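PDB 4KT7: 2-C-methyl-D-erythritol 4-phosphate cytidylyltransferase from Anaerococcus prevotii, which probably catalyses the transfer of CMP from CTP to 2-C-methyl-D-erythritol 4-phosphate, releasing diphosphate, in the second step of the DXP pathway to isoprenoids. Local coordinates for residues A[133-144]-A[159-170]. Sequence-based numbering, arbitrary orientation.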
loop_
_atom_site.group_PDB
_atom_site.type_symbol
_atom_site.label_atom_id
_atom_site.label_comp_id
_atom_site.label_asym_id
_atom_site.label_seq_id
_atom_site.Cartn_x
_atom_site.Cartn_y
_atom_site.Cartn_z
ATOM N N ALA A 133 -3.930 -22.016 10.161
ATOM C CA ALA A 133 -4.320 -20.822 9.423
ATOM C C ALA A 133 -3.070 -20.207 8.830
ATOM O O ALA A 133 -2.033 -20.148 9.492
ATOM C CB ALA A 133 -5.012 -19.830 10.339
ATOM N N VAL A 134 -3.170 -19.775 7.571
ATOM C CA VAL A 134 -2.030 -19.271 6.820
ATOM C C VAL A 134 -2.522 -18.086 5.989
ATOM O O VAL A 134 -3.565 -18.177 5.355
ATOM C CB VAL A 134 -1.515 -20.356 5.851
ATOM C CG1 VAL A 134 -0.276 -19.869 5.085
ATOM C CG2 VAL A 134 -1.204 -21.676 6.606
ATOM N N ILE A 135 -1.801 -16.967 5.992
ATOM C CA ILE A 135 -2.159 -15.865 5.084
ATOM C C ILE A 135 -0.934 -15.406 4.328
ATOM O O ILE A 135 0.186 -15.648 4.772
ATOM C CB ILE A 135 -2.735 -14.658 5.844
ATOM C CG1 ILE A 135 -1.665 -14.025 6.746
ATOM C CG2 ILE A 135 -3.914 -15.094 6.696
ATOM C CD1 ILE A 135 -2.168 -12.786 7.499
ATOM N N THR A 136 -1.132 -14.765 3.172
ATOM C CA THR A 136 -0.005 -14.221 2.406
ATOM C C THR A 136 0.027 -12.711 2.673
ATOM O O THR A 136 -1.025 -12.092 2.764
ATOM C CB THR A 136 -0.171 -14.479 0.899
ATOM O OG1 THR A 136 -1.527 -14.198 0.537
ATOM C CG2 THR A 136 0.125 -15.917 0.574
ATOM N N ALA A 137 1.214 -12.120 2.792
ATOM C CA ALA A 137 1.322 -10.695 3.118
ATOM C C ALA A 137 2.685 -10.193 2.675
ATOM O O ALA A 137 3.596 -11.001 2.467
ATOM C CB ALA A 137 1.119 -10.472 4.642
ATOM N N THR A 138 2.821 -8.870 2.513
ATOM C CA THR A 138 4.097 -8.285 2.084
ATOM C C THR A 138 4.467 -7.119 2.984
ATOM O O THR A 138 3.589 -6.343 3.392
ATOM C CB THR A 138 4.068 -7.762 0.639
ATOM O OG1 THR A 138 2.956 -6.866 0.467
ATOM C CG2 THR A 138 4.009 -8.925 -0.380
ATOM N N LYS A 139 5.758 -6.997 3.294
ATOM C CA LYS A 139 6.202 -5.910 4.145
ATOM C C LYS A 139 5.812 -4.603 3.478
ATOM O O LYS A 139 5.992 -4.439 2.264
ATOM C CB LYS A 139 7.708 -5.941 4.376
ATOM C CG LYS A 139 8.160 -4.861 5.357
ATOM C CD LYS A 139 9.672 -4.909 5.573
ATOM C CE LYS A 139 10.041 -6.025 6.544
ATOM N NZ LYS A 139 11.494 -6.339 6.446
ATOM N N SER A 140 5.235 -3.688 4.247
ATOM C CA SER A 140 4.757 -2.453 3.646
ATOM C C SER A 140 5.943 -1.623 3.211
ATOM O O SER A 140 6.865 -1.356 4.004
ATOM C CB SER A 140 3.887 -1.655 4.624
ATOM O OG SER A 140 3.571 -0.392 4.058
ATOM N N LYS A 141 5.932 -1.252 1.938
ATOM C CA LYS A 141 6.915 -0.337 1.403
ATOM C C LYS A 141 6.607 1.113 1.765
ATOM O O LYS A 141 7.512 1.924 1.834
ATOM C CB LYS A 141 7.007 -0.487 -0.117
ATOM C CG LYS A 141 7.836 -1.668 -0.569
ATOM C CD LYS A 141 7.995 -1.657 -2.106
ATOM C CE LYS A 141 8.810 -2.856 -2.586
ATOM N NZ LYS A 141 8.931 -2.952 -4.075
ATOM N N ASP A 142 5.336 1.446 1.976
ATOM C CA ASP A 142 4.976 2.786 2.446
ATOM C C ASP A 142 5.014 2.817 3.969
ATOM O O ASP A 142 4.612 1.861 4.616
ATOM C CB ASP A 142 3.569 3.163 1.987
ATOM C CG ASP A 142 3.496 3.444 0.509
ATOM O OD1 ASP A 142 4.090 4.453 0.071
ATOM O OD2 ASP A 142 2.839 2.659 -0.212
ATOM N N THR A 143 5.482 3.913 4.551
ATOM C CA THR A 143 5.581 3.963 6.010
ATOM C C THR A 143 4.229 4.197 6.656
ATOM O O THR A 143 3.547 5.183 6.356
ATOM C CB THR A 143 6.539 5.066 6.474
ATOM O OG1 THR A 143 7.858 4.768 6.011
ATOM C CG2 THR A 143 6.543 5.175 8.003
ATOM N N VAL A 144 3.860 3.299 7.568
ATOM C CA VAL A 144 2.587 3.355 8.277
ATOM C C VAL A 144 2.664 4.123 9.603
ATOM O O VAL A 144 3.655 4.013 10.329
ATOM C CB VAL A 144 2.090 1.927 8.578
ATOM C CG1 VAL A 144 0.930 1.954 9.559
ATOM C CG2 VAL A 144 1.676 1.251 7.281
ATOM N N ARG A 159 8.714 -0.648 11.550
ATOM C CA ARG A 159 8.503 -0.896 10.114
ATOM C C ARG A 159 8.756 -2.307 9.628
ATOM O O ARG A 159 8.167 -2.731 8.625
ATOM C CB ARG A 159 9.390 0.027 9.290
ATOM C CG ARG A 159 8.636 1.116 8.583
ATOM C CD ARG A 159 9.542 1.842 7.618
ATOM N NE ARG A 159 8.867 2.175 6.366
ATOM C CZ ARG A 159 9.193 1.656 5.186
ATOM N NH1 ARG A 159 10.185 0.778 5.092
ATOM N NH2 ARG A 159 8.529 2.020 4.098
ATOM N N ASP A 160 9.659 -3.014 10.294
ATOM C CA ASP A 160 9.985 -4.388 9.908
ATOM C C ASP A 160 8.846 -5.369 10.153
ATOM O O ASP A 160 8.881 -6.509 9.675
ATOM C CB ASP A 160 11.202 -4.863 10.682
ATOM C CG ASP A 160 12.464 -4.190 10.235
ATOM O OD1 ASP A 160 12.634 -4.044 9.002
ATOM O OD2 ASP A 160 13.272 -3.812 11.112
ATOM N N TYR A 161 7.839 -4.942 10.900
ATOM C CA TYR A 161 6.758 -5.849 11.273
ATOM C C TYR A 161 5.396 -5.409 10.737
ATOM O O TYR A 161 4.360 -5.952 11.131
ATOM C CB TYR A 161 6.741 -6.035 12.798
ATOM C CG TYR A 161 8.036 -6.612 13.318
ATOM C CD1 TYR A 161 8.409 -7.907 13.007
ATOM C CD2 TYR A 161 8.904 -5.851 14.094
ATOM C CE1 TYR A 161 9.615 -8.443 13.473
ATOM C CE2 TYR A 161 10.120 -6.381 14.563
ATOM C CZ TYR A 161 10.461 -7.680 14.241
ATOM O OH TYR A 161 11.639 -8.240 14.684
ATOM N N VAL A 162 5.406 -4.427 9.832
ATOM C CA VAL A 162 4.184 -3.911 9.213
ATOM C C VAL A 162 3.959 -4.536 7.820
ATOM O O VAL A 162 4.733 -4.297 6.903
ATOM C CB VAL A 162 4.236 -2.363 9.061
ATOM C CG1 VAL A 162 2.946 -1.861 8.445
ATOM C CG2 VAL A 162 4.502 -1.672 10.431
ATOM N N TYR A 163 2.908 -5.339 7.678
ATOM C CA TYR A 163 2.621 -6.045 6.425
ATOM C C TYR A 163 1.230 -5.780 5.873
ATOM O O TYR A 163 0.262 -5.664 6.619
ATOM C CB TYR A 163 2.770 -7.560 6.605
ATOM C CG TYR A 163 4.192 -8.052 6.670
ATOM C CD1 TYR A 163 5.078 -7.575 7.636
ATOM C CD2 TYR A 163 4.653 -9.004 5.778
ATOM C CE1 TYR A 163 6.392 -8.029 7.695
ATOM C CE2 TYR A 163 5.962 -9.472 5.835
ATOM C CZ TYR A 163 6.820 -8.988 6.796
ATOM O OH TYR A 163 8.104 -9.472 6.850
ATOM N N ASN A 164 1.138 -5.701 4.549
ATOM C CA ASN A 164 -0.140 -5.566 3.870
ATOM C C ASN A 164 -0.572 -6.946 3.423
ATOM O O ASN A 164 0.195 -7.622 2.745
ATOM C CB ASN A 164 0.022 -4.688 2.626
ATOM C CG ASN A 164 0.508 -3.287 2.959
ATOM O OD1 ASN A 164 1.565 -2.842 2.490
ATOM N ND2 ASN A 164 -0.269 -2.579 3.754
ATOM N N ILE A 165 -1.786 -7.370 3.760
ATOM C CA ILE A 165 -2.218 -8.706 3.369
ATOM C C ILE A 165 -2.660 -8.785 1.924
ATOM O O ILE A 165 -3.067 -7.796 1.317
ATOM C CB ILE A 165 -3.355 -9.250 4.265
ATOM C CG1 ILE A 165 -4.660 -8.505 3.990
ATOM C CG2 ILE A 165 -2.952 -9.144 5.735
ATOM C CD1 ILE A 165 -5.841 -9.044 4.758
ATOM N N GLN A 166 -2.585 -9.984 1.362
ATOM C CA GLN A 166 -3.158 -10.217 0.054
ATOM C C GLN A 166 -3.888 -11.559 0.119
ATOM O O GLN A 166 -4.339 -11.974 1.188
ATOM C CB GLN A 166 -2.066 -10.168 -1.038
ATOM C CG GLN A 166 -0.736 -10.910 -0.714
ATOM C CD GLN A 166 0.323 -10.741 -1.802
ATOM O OE1 GLN A 166 0.828 -11.727 -2.363
ATOM N NE2 GLN A 166 0.671 -9.488 -2.102
ATOM N N THR A 167 -4.040 -12.231 -1.010
ATOM C CA THR A 167 -4.531 -13.606 -0.983
ATOM C C THR A 167 -3.635 -14.372 -1.941
ATOM O O THR A 167 -3.052 -13.766 -2.835
ATOM C CB THR A 167 -6.018 -13.710 -1.378
ATOM O OG1 THR A 167 -6.150 -13.610 -2.798
ATOM C CG2 THR A 167 -6.858 -12.632 -0.689
ATOM N N PRO A 168 -3.535 -15.703 -1.799
ATOM C CA PRO A 168 -4.366 -16.629 -1.010
ATOM C C PRO A 168 -4.167 -16.612 0.504
ATOM O O PRO A 168 -3.208 -16.038 1.048
ATOM C CB PRO A 168 -3.957 -18.001 -1.549
ATOM C CG PRO A 168 -2.527 -17.814 -1.931
ATOM C CD PRO A 168 -2.481 -16.418 -2.546
ATOM N N GLN A 169 -5.139 -17.224 1.171
ATOM C CA GLN A 169 -5.093 -17.538 2.582
ATOM C C GLN A 169 -5.554 -18.993 2.626
ATOM O O GLN A 169 -6.187 -19.446 1.681
ATOM C CB GLN A 169 -6.095 -16.657 3.339
ATOM C CG GLN A 169 -5.815 -15.165 3.277
ATOM C CD GLN A 169 -6.684 -14.382 4.253
ATOM O OE1 GLN A 169 -7.775 -14.819 4.626
ATOM N NE2 GLN A 169 -6.192 -13.236 4.690
ATOM N N ALA A 170 -5.252 -19.733 3.688
ATOM C CA ALA A 170 -5.769 -21.104 3.773
ATOM C C ALA A 170 -5.901 -21.565 5.224
ATOM O O ALA A 170 -5.202 -21.054 6.103
ATOM C CB ALA A 170 -4.865 -22.067 2.974
HETATM O O HOH W 1 2.968 -4.065 0.669
HETATM O O HOH W 2 0.530 -7.591 0.056
HETATM O O HOH W 3 6.987 -1.121 6.755
HETATM O O HOH W 4 0.146 0.318 4.080
HETATM O O HOH W 5 2.346 0.120 0.809
#
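T136 fills the notch of a beta bulge where strand 133-139 runs antiparallel to a bent partner, 162-166 and then 168-170, within the mixed sheet of this GT-A-like IspD fold. The register slips by two between I135 and A137, and the partner turns its corner at T167, just before the cis peptide of P168. T136 points into that corner: its OG1, between backbone N and carbonyl carbon (chi1 44°), donates to P168 O in the carbonyl plane at a short 2.5 Å, while CG2 reaches the proline ring. On the backbone of the same residue, T136 O takes an almost straight bond from Q166 N at 3.0 Å.

Further along, the Y163 ring lies flat over K139. K139 CB sits 4.1 Å from the Y163 ring centroid, only 16° off its normal, a CH-pi contact. The lysine chain runs on past the ring and bends at chi3, bringing NZ alongside D160 OD1 in a long salt bridge of 3.6 Å. A137 CB nestles against Y163 CB, and H210 of strand 206-210 also touches the tyrosine. With an alanine at Y163 the aromatic face over K139 CA and CB would be gone, and a gap would probably open there, leaving the root of the lysine without its cover.

At the far end V144 CG2 meets V162 CG1 at 3.6 Å; both valines also pair with the second subunit, carrying the sheet across the dimer interface. R159, its chain bent at chi3, swings its guanidinium in against the 140-143 loop: S140 O stands over one face, toward the rim, and NE donates to T143 OG1 at 2.8 Å, the hydroxyl oxygen tilted 28° from the guanidinium plane.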